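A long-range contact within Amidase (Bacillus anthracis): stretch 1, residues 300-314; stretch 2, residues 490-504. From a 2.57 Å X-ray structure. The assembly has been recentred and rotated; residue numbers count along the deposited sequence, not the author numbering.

Stretch 1 300-314: DYTKDLSIDGLKGKK
Stretch 2, residues 490-504: GEKELFNIGYAYEQQ

Residues 491-503 form a helix, with Gly490 at its N-cap position. Against it lie residues 300-314, an irregular chain whose first part, Tyr301 to Ile307, runs along the helix in the same N-to-C sense before the turns carry it back toward Ile497 and Glu493: CA-CA distances are 6.1 Å for Tyr301-Lys492, 4.9 Å for Leu305-Asn496 and 4.5 Å for Ile307-Ala500. Together they bury 832 Å².

Tyr301 (chi1 m, -68°) points toward the first helical turn, its flat ring suited to lie close to backbone. Its ring edge meets the backbone, CE1 lying 3.4 Å from Lys492 N, while its CD1 reaches Phe495 CD2 at 4.1 Å; the two rings pack obliquely, centroids 6.0 Å apart and planes at 51°. Branched, apolar Leu305, with an off-well chi1 of -99°, can touch Phe495 and Tyr499 at once: CD1 is 4.1 Å from Phe495 CB, CG is 3.9 Å from Tyr499 CB, and CB sits over the Tyr499 ring face, 4.3 Å from its centroid. Tyr499 adopts chi1 t, and the apolar branch Ile307 CG2 adds a contact at 4.1 Å to its CE2.

The sole hydrogen bond across the stretches runs from Ser306 N to Asn496 OD1 (3.2 Å, 165°); Asn496, chi1 t (-165°), offers a side-chain acceptor to an NH without a partner in its own stretch.

The chain then turns tightly, type I turns at 306-309 and 308-311 leading into a type II turn at 310-313. Ala500 is the small bump that fits this bend, its CB 3.5 Å from both Gly309 N and Leu310 N. Glycine suits position 309 because an ideal CB would lie 2.5 Å from Asn496 O. Leu310 (m, t) turns its CG to Ala500 CB (3.6 Å) while its methyls reach past it, CD2 to Ile497 CG2 (3.6 Å) and CD1 to Tyr501 CB (3.8 Å). Gly312 takes a positive phi of 101°, favourable to glycine. Lys313 (m, m, t, m) lays CG 4.2 Å from Ile497 CG1, and its NZ curls back to donate a hydrogen bond to Gly309 O (3.1 Å).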

# COMPACT_ATOMS: atom_id res chain seq x y z
N ASP A 300 -15.78 13.73 0.62
CA ASP A 300 -15.92 12.56 1.47
C ASP A 300 -16.22 11.35 0.60
O ASP A 300 -17.33 11.20 0.09
CB ASP A 300 -17.02 12.77 2.51
CG ASP A 300 -16.94 11.78 3.67
OD1 ASP A 300 -16.37 10.69 3.48
OD2 ASP A 300 -17.45 12.11 4.76
N TYR A 301 -15.22 10.48 0.43
CA TYR A 301 -15.34 9.34 -0.47
C TYR A 301 -16.09 8.16 0.14
O TYR A 301 -15.97 7.03 -0.33
CB TYR A 301 -13.95 8.88 -0.92
CG TYR A 301 -13.24 9.86 -1.83
CD1 TYR A 301 -13.43 9.83 -3.20
CD2 TYR A 301 -12.37 10.81 -1.31
CE1 TYR A 301 -12.78 10.72 -4.03
CE2 TYR A 301 -11.71 11.70 -2.13
CZ TYR A 301 -11.92 11.65 -3.50
OH TYR A 301 -11.27 12.54 -4.32
N THR A 302 -16.88 8.42 1.18
CA THR A 302 -17.61 7.35 1.86
C THR A 302 -19.13 7.57 1.80
O THR A 302 -19.90 6.71 2.23
CB THR A 302 -17.19 7.22 3.33
OG1 THR A 302 -17.42 8.46 4.01
CG2 THR A 302 -15.71 6.87 3.43
N LYS A 303 -19.54 8.72 1.28
CA LYS A 303 -20.96 9.04 1.21
C LYS A 303 -21.63 8.45 -0.03
O LYS A 303 -22.62 7.74 0.07
CB LYS A 303 -21.17 10.56 1.24
CG LYS A 303 -20.64 11.24 2.49
CD LYS A 303 -21.01 12.71 2.52
CE LYS A 303 -22.51 12.91 2.66
NZ LYS A 303 -23.02 12.35 3.94
N ASP A 304 -21.07 8.75 -1.20
CA ASP A 304 -21.64 8.29 -2.46
C ASP A 304 -21.19 6.88 -2.81
O ASP A 304 -20.75 6.62 -3.93
CB ASP A 304 -21.27 9.25 -3.59
CG ASP A 304 -21.81 10.65 -3.37
OD1 ASP A 304 -21.93 11.07 -2.20
OD2 ASP A 304 -22.13 11.34 -4.37
N LEU A 305 -21.32 5.97 -1.85
CA LEU A 305 -20.96 4.57 -2.07
C LEU A 305 -22.19 3.67 -1.94
O LEU A 305 -22.59 3.31 -0.84
CB LEU A 305 -19.88 4.13 -1.08
CG LEU A 305 -18.43 4.13 -1.58
CD1 LEU A 305 -18.07 5.45 -2.23
CD2 LEU A 305 -17.48 3.80 -0.44
N SER A 306 -22.77 3.32 -3.08
CA SER A 306 -23.98 2.50 -3.10
C SER A 306 -23.70 1.10 -3.63
O SER A 306 -22.75 0.89 -4.38
CB SER A 306 -25.07 3.17 -3.94
OG SER A 306 -26.24 2.37 -3.98
N ILE A 307 -24.53 0.14 -3.23
CA ILE A 307 -24.39 -1.24 -3.69
C ILE A 307 -24.82 -1.38 -5.14
O ILE A 307 -24.49 -2.37 -5.81
CB ILE A 307 -25.21 -2.21 -2.81
CG1 ILE A 307 -26.70 -1.87 -2.88
CG2 ILE A 307 -24.71 -2.18 -1.37
CD1 ILE A 307 -27.57 -2.78 -2.04
N ASP A 308 -25.56 -0.39 -5.63
CA ASP A 308 -25.99 -0.36 -7.02
C ASP A 308 -25.09 0.58 -7.82
O ASP A 308 -25.54 1.21 -8.78
CB ASP A 308 -27.45 0.06 -7.14
N GLY A 309 -23.83 0.68 -7.41
CA GLY A 309 -22.88 1.56 -8.06
C GLY A 309 -22.39 1.03 -9.39
O GLY A 309 -21.75 1.75 -10.15
N LEU A 310 -22.68 -0.24 -9.66
CA LEU A 310 -22.29 -0.86 -10.93
C LEU A 310 -23.44 -0.85 -11.92
O LEU A 310 -23.27 -1.22 -13.08
CB LEU A 310 -21.82 -2.30 -10.70
CG LEU A 310 -20.38 -2.47 -10.22
CD1 LEU A 310 -20.03 -3.93 -10.04
CD2 LEU A 310 -19.42 -1.80 -11.19
N LYS A 311 -24.61 -0.42 -11.46
CA LYS A 311 -25.80 -0.37 -12.31
C LYS A 311 -25.66 0.68 -13.41
O LYS A 311 -25.76 1.88 -13.15
CB LYS A 311 -27.04 -0.09 -11.47
N GLY A 312 -25.42 0.22 -14.63
CA GLY A 312 -25.30 1.11 -15.77
C GLY A 312 -23.87 1.38 -16.19
O GLY A 312 -23.62 1.97 -17.24
N LYS A 313 -22.92 0.95 -15.36
CA LYS A 313 -21.51 1.18 -15.63
C LYS A 313 -21.00 0.27 -16.75
O LYS A 313 -21.40 -0.89 -16.85
CB LYS A 313 -20.68 0.97 -14.37
CG LYS A 313 -21.04 1.90 -13.22
CD LYS A 313 -20.81 3.36 -13.59
CE LYS A 313 -21.10 4.28 -12.41
NZ LYS A 313 -22.51 4.16 -11.94
N LYS A 314 -20.10 0.80 -17.57
CA LYS A 314 -19.52 0.04 -18.67
C LYS A 314 -18.07 -0.32 -18.38
O LYS A 314 -17.16 0.47 -18.63
CB LYS A 314 -19.61 0.83 -19.98
CG LYS A 314 -20.97 1.45 -20.24
CD LYS A 314 -20.97 2.24 -21.54
CE LYS A 314 -22.24 3.06 -21.69
NZ LYS A 314 -22.35 4.09 -20.61
N GLY A 490 -10.58 10.45 -11.02
CA GLY A 490 -11.87 9.83 -10.81
C GLY A 490 -11.88 8.80 -9.69
O GLY A 490 -12.43 7.71 -9.84
N GLU A 491 -11.27 9.16 -8.57
CA GLU A 491 -11.25 8.28 -7.40
C GLU A 491 -12.65 8.11 -6.83
O GLU A 491 -12.97 7.07 -6.25
CB GLU A 491 -10.31 8.83 -6.32
CG GLU A 491 -8.83 8.60 -6.60
CD GLU A 491 -8.24 9.60 -7.59
OE1 GLU A 491 -9.01 10.37 -8.20
OE2 GLU A 491 -7.01 9.61 -7.75
N LYS A 492 -13.48 9.13 -7.00
CA LYS A 492 -14.85 9.10 -6.50
C LYS A 492 -15.67 8.02 -7.20
O LYS A 492 -16.46 7.32 -6.58
CB LYS A 492 -15.52 10.46 -6.68
N GLU A 493 -15.47 7.89 -8.51
CA GLU A 493 -16.20 6.91 -9.30
C GLU A 493 -15.61 5.51 -9.11
O GLU A 493 -16.33 4.52 -9.16
CB GLU A 493 -16.20 7.29 -10.78
CG GLU A 493 -17.12 6.44 -11.64
CD GLU A 493 -17.14 6.88 -13.09
OE1 GLU A 493 -18.02 6.42 -13.85
OE2 GLU A 493 -16.26 7.69 -13.48
N LEU A 494 -14.30 5.45 -8.90
CA LEU A 494 -13.62 4.17 -8.69
C LEU A 494 -14.10 3.49 -7.41
O LEU A 494 -14.41 2.30 -7.42
CB LEU A 494 -12.11 4.37 -8.64
CG LEU A 494 -11.34 3.91 -9.88
CD1 LEU A 494 -9.85 3.81 -9.58
CD2 LEU A 494 -11.87 2.57 -10.38
N PHE A 495 -14.14 4.24 -6.32
CA PHE A 495 -14.60 3.70 -5.04
C PHE A 495 -16.05 3.23 -5.14
O PHE A 495 -16.41 2.19 -4.59
CB PHE A 495 -14.46 4.74 -3.93
CG PHE A 495 -13.10 4.78 -3.30
CD1 PHE A 495 -12.64 3.70 -2.56
CD2 PHE A 495 -12.28 5.89 -3.44
CE1 PHE A 495 -11.39 3.73 -1.98
CE2 PHE A 495 -11.03 5.92 -2.86
CZ PHE A 495 -10.58 4.84 -2.13
N ASN A 496 -16.87 4.01 -5.84
CA ASN A 496 -18.28 3.65 -6.03
C ASN A 496 -18.42 2.37 -6.83
O ASN A 496 -19.25 1.51 -6.52
CB ASN A 496 -19.02 4.80 -6.71
CG ASN A 496 -20.53 4.65 -6.62
OD1 ASN A 496 -21.04 3.97 -5.73
ND2 ASN A 496 -21.24 5.29 -7.54
N ILE A 497 -17.59 2.24 -7.87
CA ILE A 497 -17.55 1.03 -8.68
C ILE A 497 -16.98 -0.14 -7.88
O ILE A 497 -17.53 -1.24 -7.89
CB ILE A 497 -16.72 1.24 -9.96
CG1 ILE A 497 -17.50 2.09 -10.97
CG2 ILE A 497 -16.32 -0.09 -10.58
CD1 ILE A 497 -16.75 2.36 -12.25
N GLY A 498 -15.89 0.12 -7.17
CA GLY A 498 -15.23 -0.90 -6.37
C GLY A 498 -16.09 -1.40 -5.22
O GLY A 498 -16.09 -2.60 -4.92
N TYR A 499 -16.81 -0.49 -4.58
CA TYR A 499 -17.68 -0.85 -3.46
C TYR A 499 -18.83 -1.73 -3.92
O TYR A 499 -19.23 -2.67 -3.22
CB TYR A 499 -18.22 0.41 -2.78
CG TYR A 499 -19.11 0.13 -1.58
CD1 TYR A 499 -18.56 -0.13 -0.34
CD2 TYR A 499 -20.49 0.15 -1.71
CE1 TYR A 499 -19.36 -0.38 0.76
CE2 TYR A 499 -21.30 -0.10 -0.62
CZ TYR A 499 -20.74 -0.37 0.61
OH TYR A 499 -21.54 -0.62 1.70
N ALA A 500 -19.37 -1.43 -5.09
CA ALA A 500 -20.50 -2.18 -5.64
C ALA A 500 -20.07 -3.59 -6.03
O ALA A 500 -20.82 -4.55 -5.84
CB ALA A 500 -21.10 -1.45 -6.82
N TYR A 501 -18.87 -3.72 -6.59
CA TYR A 501 -18.34 -5.03 -6.95
C TYR A 501 -17.98 -5.84 -5.71
O TYR A 501 -18.12 -7.06 -5.70
CB TYR A 501 -17.11 -4.88 -7.86
CG TYR A 501 -16.33 -6.17 -8.02
CD1 TYR A 501 -16.82 -7.20 -8.82
CD2 TYR A 501 -15.11 -6.35 -7.39
CE1 TYR A 501 -16.12 -8.38 -8.97
CE2 TYR A 501 -14.40 -7.53 -7.54
CZ TYR A 501 -14.90 -8.54 -8.33
OH TYR A 501 -14.20 -9.71 -8.48
N GLU A 502 -17.52 -5.15 -4.68
CA GLU A 502 -17.13 -5.80 -3.43
C GLU A 502 -18.32 -6.42 -2.71
O GLU A 502 -18.26 -7.58 -2.29
CB GLU A 502 -16.43 -4.80 -2.51
CG GLU A 502 -16.01 -5.38 -1.17
CD GLU A 502 -15.57 -4.32 -0.19
OE1 GLU A 502 -16.28 -3.29 -0.06
OE2 GLU A 502 -14.52 -4.50 0.45
N GLN A 503 -19.39 -5.65 -2.57
CA GLN A 503 -20.56 -6.09 -1.83
C GLN A 503 -21.38 -7.12 -2.61
O GLN A 503 -22.00 -8.00 -2.02
CB GLN A 503 -21.44 -4.90 -1.46
CG GLN A 503 -20.77 -3.90 -0.53
CD GLN A 503 -20.45 -4.50 0.83
OE1 GLN A 503 -21.10 -5.44 1.28
NE2 GLN A 503 -19.44 -3.95 1.49
N GLN A 504 -21.37 -7.00 -3.94
CA GLN A 504 -22.12 -7.92 -4.78
C GLN A 504 -21.28 -9.14 -5.17
O GLN A 504 -21.46 -9.71 -6.25
CB GLN A 504 -22.63 -7.21 -6.04